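Local coordinates for uncharacterized protein Q99UF4 (Staphylococcus aureus, PDB 3B2N) that probably acts as a DNA-binding response regulator of the LuxR family, its CheY-like receiver domain relaying a signal to control of transcription, at residues T4-A9 and P50-L55; K79-T84 and V100-L105. All coordinates share one frame; numbering follows the deposited sequence.

Interaction 1: T4-A9 and P50-L55; sequences TSLIIA and PNVVIL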
loop_
_atom_site.group_PDB
_atom_site.type_symbol
_atom_site.label_atom_id
_atom_site.label_comp_id
_atom_site.label_asym_id
_atom_site.label_seq_id
_atom_site.Cartn_x
_atom_site.Cartn_y
_atom_site.Cartn_z
ATOM N N THR A 4 3.948 13.049 5.649
ATOM C CA THR A 4 3.264 11.779 5.806
ATOM C C THR A 4 4.242 10.608 5.567
ATOM O O THR A 4 4.937 10.560 4.533
ATOM C CB THR A 4 2.104 11.727 4.841
ATOM O OG1 THR A 4 1.235 12.829 5.138
ATOM C CG2 THR A 4 1.358 10.446 4.995
ATOM N N SER A 5 4.313 9.676 6.519
ATOM C CA SER A 5 5.166 8.497 6.309
ATOM C C SER A 5 4.443 7.335 5.629
ATOM O O SER A 5 3.257 7.112 5.852
ATOM C CB SER A 5 5.793 8.041 7.613
ATOM O OG SER A 5 4.788 7.833 8.580
ATOM N N LEU A 6 5.201 6.598 4.808
ATOM C CA LEU A 6 4.697 5.542 3.987
ATOM C C LEU A 6 5.622 4.338 4.047
ATOM O O LEU A 6 6.847 4.492 4.071
ATOM C CB LEU A 6 4.726 5.975 2.511
ATOM C CG LEU A 6 3.500 6.330 1.705
ATOM C CD1 LEU A 6 2.958 7.595 2.286
ATOM C CD2 LEU A 6 3.940 6.582 0.274
ATOM N N ILE A 7 5.036 3.152 3.969
ATOM C CA ILE A 7 5.777 1.960 3.616
ATOM C C ILE A 7 5.169 1.440 2.307
ATOM O O ILE A 7 3.948 1.499 2.108
ATOM C CB ILE A 7 5.735 0.881 4.768
ATOM C CG1 ILE A 7 6.556 1.368 5.972
ATOM C CG2 ILE A 7 6.208 -0.534 4.221
ATOM C CD1 ILE A 7 6.561 0.480 7.238
ATOM N N ILE A 8 6.011 0.911 1.420
ATOM C CA ILE A 8 5.546 0.433 0.128
ATOM C C ILE A 8 5.892 -1.008 -0.002
ATOM O O ILE A 8 7.064 -1.385 0.165
ATOM C CB ILE A 8 6.179 1.178 -1.052
ATOM C CG1 ILE A 8 5.813 2.673 -0.943
ATOM C CG2 ILE A 8 5.688 0.504 -2.429
ATOM C CD1 ILE A 8 6.569 3.564 -1.897
ATOM N N ALA A 9 4.885 -1.841 -0.236
ATOM C CA ALA A 9 5.219 -3.254 -0.434
ATOM C C ALA A 9 4.726 -3.569 -1.852
ATOM O O ALA A 9 3.515 -3.495 -2.136
ATOM C CB ALA A 9 4.508 -4.145 0.628
ATOM N N PRO A 50 3.835 3.428 9.979
ATOM C CA PRO A 50 3.694 4.563 9.051
ATOM C C PRO A 50 2.249 5.090 9.054
ATOM O O PRO A 50 1.332 4.372 9.440
ATOM C CB PRO A 50 4.020 3.940 7.678
ATOM C CG PRO A 50 3.588 2.497 7.833
ATOM C CD PRO A 50 3.916 2.135 9.275
ATOM N N ASN A 51 2.044 6.322 8.594
ATOM C CA ASN A 51 0.693 6.872 8.454
ATOM C C ASN A 51 -0.130 6.092 7.391
ATOM O O ASN A 51 -1.325 5.808 7.550
ATOM C CB ASN A 51 0.809 8.350 8.083
ATOM C CG ASN A 51 1.589 9.149 9.115
ATOM O OD1 ASN A 51 2.450 9.959 8.787
ATOM N ND2 ASN A 51 1.291 8.916 10.369
ATOM N N VAL A 52 0.553 5.671 6.345
ATOM C CA VAL A 52 -0.102 5.105 5.176
ATOM C C VAL A 52 0.757 3.954 4.679
ATOM O O VAL A 52 2.016 4.007 4.741
ATOM C CB VAL A 52 -0.167 6.157 3.973
ATOM C CG1 VAL A 52 -0.785 5.533 2.714
ATOM C CG2 VAL A 52 -0.895 7.454 4.359
ATOM N N VAL A 53 0.094 2.925 4.170
ATOM C CA VAL A 53 0.820 1.876 3.450
ATOM C C VAL A 53 0.239 1.664 2.058
ATOM O O VAL A 53 -0.993 1.778 1.834
ATOM C CB VAL A 53 0.920 0.513 4.216
ATOM C CG1 VAL A 53 1.744 0.662 5.490
ATOM C CG2 VAL A 53 -0.479 -0.070 4.578
ATOM N N ILE A 54 1.137 1.323 1.129
ATOM C CA ILE A 54 0.762 0.945 -0.228
ATOM C C ILE A 54 1.109 -0.536 -0.394
ATOM O O ILE A 54 2.273 -0.931 -0.152
ATOM C CB ILE A 54 1.522 1.828 -1.222
ATOM C CG1 ILE A 54 1.214 3.298 -0.880
ATOM C CG2 ILE A 54 1.083 1.600 -2.589
ATOM C CD1 ILE A 54 1.932 4.258 -1.797
ATOM N N LEU A 55 0.116 -1.330 -0.807
ATOM C CA LEU A 55 0.267 -2.773 -0.790
ATOM C C LEU A 55 -0.160 -3.327 -2.141
ATOM O O LEU A 55 -1.289 -3.051 -2.616
ATOM C CB LEU A 55 -0.661 -3.376 0.296
ATOM C CG LEU A 55 -0.262 -3.676 1.742
ATOM C CD1 LEU A 55 0.918 -2.921 2.230
ATOM C CD2 LEU A 55 -1.426 -3.485 2.661
HETATM O O HOH W 1 0.114 12.258 8.275
#
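The flat amide of N51 meets S5 just ahead of strand 52-55, near the start of strand 4-9, and the ring of P50, the residue before N51, lies against I7. N51 OD1 accepts the backbone N-H of S5, S5 N to N51 OD1 2.9 Å, with the donor tilted 29° from the amide plane; a weak bond from S5 OG reaches the same oxygen. In return S5 OG takes the N-H of N51 at 3.1 Å from N51 N, its chi1 of 54° holding OG between the backbone N and carbonyl carbon. The two residues thus grip each other through side chain and backbone. On the ring of P50, CG touches I7 CD1 at 3.6 Å, and CD lies almost as near to that methyl.

Regular parallel pairing follows: V52 N to S5 O, I7 N to V52 O, I54 N to I7 O and A9 N to I54 O, the last at 2.8 Å. L6 CD2 meets I54 CD1 at 3.7 Å on the sheet face that carries L6, V52, I8 and I54. Helix 13-26 covers that face through M19 and I23, helix 38-48 packs on I7, A9 and V53, and strands 29-35 and 79-84 flank the pair.

Interaction 2: K79-T84 and V100-L105; sequences KVIIVT and VDAYVL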
loop_
_atom_site.group_PDB
_atom_site.type_symbol
_atom_site.label_atom_id
_atom_site.label_comp_id
_atom_site.label_asym_id
_atom_site.label_seq_id
_atom_site.Cartn_x
_atom_site.Cartn_y
_atom_site.Cartn_z
ATOM N N LYS A 79 -3.649 4.176 7.261
ATOM C CA LYS A 79 -4.417 4.182 6.009
ATOM C C LYS A 79 -3.819 3.147 5.043
ATOM O O LYS A 79 -2.580 2.978 4.960
ATOM C CB LYS A 79 -4.442 5.574 5.383
ATOM C CG LYS A 79 -4.903 6.704 6.320
ATOM C CD LYS A 79 -6.322 6.484 6.691
ATOM C CE LYS A 79 -6.921 7.729 7.332
ATOM N NZ LYS A 79 -8.249 7.340 7.856
ATOM N N VAL A 80 -4.673 2.410 4.344
ATOM C CA VAL A 80 -4.139 1.316 3.535
ATOM C C VAL A 80 -4.658 1.468 2.124
ATOM O O VAL A 80 -5.892 1.476 1.900
ATOM C CB VAL A 80 -4.545 -0.108 4.084
ATOM C CG1 VAL A 80 -4.007 -1.191 3.174
ATOM C CG2 VAL A 80 -4.122 -0.323 5.563
ATOM N N ILE A 81 -3.730 1.539 1.176
ATOM C CA ILE A 81 -4.091 1.582 -0.231
ATOM C C ILE A 81 -3.547 0.330 -0.917
ATOM O O ILE A 81 -2.341 0.075 -0.856
ATOM C CB ILE A 81 -3.516 2.854 -0.875
ATOM C CG1 ILE A 81 -4.212 4.063 -0.207
ATOM C CG2 ILE A 81 -3.748 2.798 -2.421
ATOM C CD1 ILE A 81 -3.371 5.216 -0.010
ATOM N N ILE A 82 -4.430 -0.442 -1.540
ATOM C CA ILE A 82 -4.021 -1.521 -2.396
ATOM C C ILE A 82 -3.823 -1.000 -3.819
ATOM O O ILE A 82 -4.630 -0.218 -4.314
ATOM C CB ILE A 82 -5.019 -2.661 -2.340
ATOM C CG1 ILE A 82 -5.076 -3.205 -0.898
ATOM C CG2 ILE A 82 -4.773 -3.718 -3.434
ATOM C CD1 ILE A 82 -5.104 -4.651 -0.753
ATOM N N VAL A 83 -2.731 -1.422 -4.466
ATOM C CA VAL A 83 -2.388 -0.942 -5.810
ATOM C C VAL A 83 -2.038 -2.184 -6.569
ATOM O O VAL A 83 -1.066 -2.835 -6.202
ATOM C CB VAL A 83 -1.140 0.008 -5.750
ATOM C CG1 VAL A 83 -0.694 0.439 -7.135
ATOM C CG2 VAL A 83 -1.466 1.185 -5.001
ATOM N N THR A 84 -2.820 -2.547 -7.598
ATOM C CA THR A 84 -2.685 -3.849 -8.246
ATOM C C THR A 84 -2.974 -3.776 -9.742
ATOM O O THR A 84 -3.684 -2.866 -10.191
ATOM C CB THR A 84 -3.659 -4.898 -7.589
ATOM O OG1 THR A 84 -3.415 -6.210 -8.119
ATOM C CG2 THR A 84 -5.162 -4.492 -7.822
ATOM N N VAL A 100 -10.425 -1.618 3.193
ATOM C CA VAL A 100 -9.302 -0.937 2.525
ATOM C C VAL A 100 -9.655 0.567 2.407
ATOM O O VAL A 100 -10.817 0.909 2.247
ATOM C CB VAL A 100 -9.018 -1.550 1.116
ATOM C CG1 VAL A 100 -10.080 -1.113 0.107
ATOM C CG2 VAL A 100 -7.554 -1.223 0.642
ATOM N N ASP A 101 -8.683 1.467 2.506
ATOM C CA ASP A 101 -9.035 2.878 2.316
ATOM C C ASP A 101 -9.160 3.272 0.841
ATOM O O ASP A 101 -10.025 4.088 0.481
ATOM C CB ASP A 101 -8.051 3.773 3.054
ATOM C CG ASP A 101 -8.121 3.547 4.539
ATOM O OD1 ASP A 101 -9.198 3.783 5.081
ATOM O OD2 ASP A 101 -7.153 3.057 5.141
ATOM N N ALA A 102 -8.324 2.687 -0.013
ATOM C CA ALA A 102 -8.488 2.895 -1.440
ATOM C C ALA A 102 -7.971 1.690 -2.222
ATOM O O ALA A 102 -7.037 1.008 -1.795
ATOM C CB ALA A 102 -7.799 4.203 -1.900
ATOM N N TYR A 103 -8.584 1.423 -3.372
ATOM C CA TYR A 103 -8.156 0.338 -4.236
ATOM C C TYR A 103 -7.755 1.002 -5.559
ATOM O O TYR A 103 -8.580 1.584 -6.226
ATOM C CB TYR A 103 -9.335 -0.591 -4.459
ATOM C CG TYR A 103 -8.996 -1.912 -5.111
ATOM C CD1 TYR A 103 -8.595 -3.013 -4.341
ATOM C CD2 TYR A 103 -9.115 -2.085 -6.491
ATOM C CE1 TYR A 103 -8.327 -4.250 -4.929
ATOM C CE2 TYR A 103 -8.824 -3.307 -7.084
ATOM C CZ TYR A 103 -8.431 -4.365 -6.297
ATOM O OH TYR A 103 -8.179 -5.556 -6.865
ATOM N N VAL A 104 -6.495 0.932 -5.933
ATOM C CA VAL A 104 -6.035 1.649 -7.117
ATOM C C VAL A 104 -5.466 0.672 -8.141
ATOM O O VAL A 104 -4.543 -0.121 -7.834
ATOM C CB VAL A 104 -4.978 2.700 -6.709
ATOM C CG1 VAL A 104 -4.351 3.401 -7.945
ATOM C CG2 VAL A 104 -5.629 3.731 -5.793
ATOM N N LEU A 105 -6.002 0.726 -9.357
ATOM C CA LEU A 105 -5.479 -0.099 -10.447
ATOM C C LEU A 105 -4.221 0.515 -11.023
ATOM O O LEU A 105 -4.123 1.733 -11.113
ATOM C CB LEU A 105 -6.509 -0.158 -11.573
ATOM C CG LEU A 105 -7.369 -1.361 -11.916
ATOM C CD1 LEU A 105 -7.817 -2.131 -10.727
ATOM C CD2 LEU A 105 -8.554 -0.850 -12.717
#
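Strands 79-84 and 102-105, with helix 89-97 between them, form a beta-alpha-beta unit of the CheY-like receiver fold, and D101 fastens the pair at its start. D101 OD2 takes the backbone N-H of V80 on its anti lone pair, V80 N to OD2 2.7 Å, while the N-H of D101 returns to V80 O at 2.9 Å from D101 N. A second, weak bond from A102 N shares that carbonyl. The chain of K79, bent at chi2 (-65°), crosses D101 at about a right angle, but NZ stays 4.6 Å from D101 OD1, so any attraction between the charges acts without contact. OD2 has its salt bridge elsewhere, with R72 NH1.

Further along, I82 N bonds to A102 O, V104 N to I82 O at 2.7 Å, and T84 N to V104 O. V100 CG2, anti to its own backbone N, touches I82 CG1 at 3.5 Å. The Y103 ring leans obliquely past the I82 and T84 methyls: I82 CG2 approaches CE1 of Y103 at 3.9 Å, and T84 CG2 comes to 3.3 Å from Y103 OH. T84 OG1 bonds instead to F86 N, and Y103 OH reaches F86 O weakly. On the face bearing I81, A102, V83 and V104, I81 CG2 meets V104 CG2.

The Y103 ring also packs edge-to-face with F92 of helix 89-97. Helix 110-121 covers I81 and A102, helix 64-73 packs against V80, I82 and V100, and strand 52-55 borders strand 79-84 on its other edge.

In the fold
From the N terminus, strand 4-9 is laid down first; the chain then runs through helix 13-26, strand 29-35 and helix 38-48 before 50-55 returns beside it, closing interaction 1 over 40 intervening residues. Helix 64-73 leads on to strand 79-84, and interaction 2 closes the shorter loop of 15 residues that holds helix 89-97. The two contacts therefore follow in series, neither nested nor crossed. Strands 52-55 and 79-84 join them: V53 N and K79 O, like V53 O and I81 N, lie 2.8 Å apart as probable hydrogen bonds. Together they bind four strands of the five-stranded parallel sheet, order 2-1-3-4-5, with strand 29-35 completing it beyond 4-9.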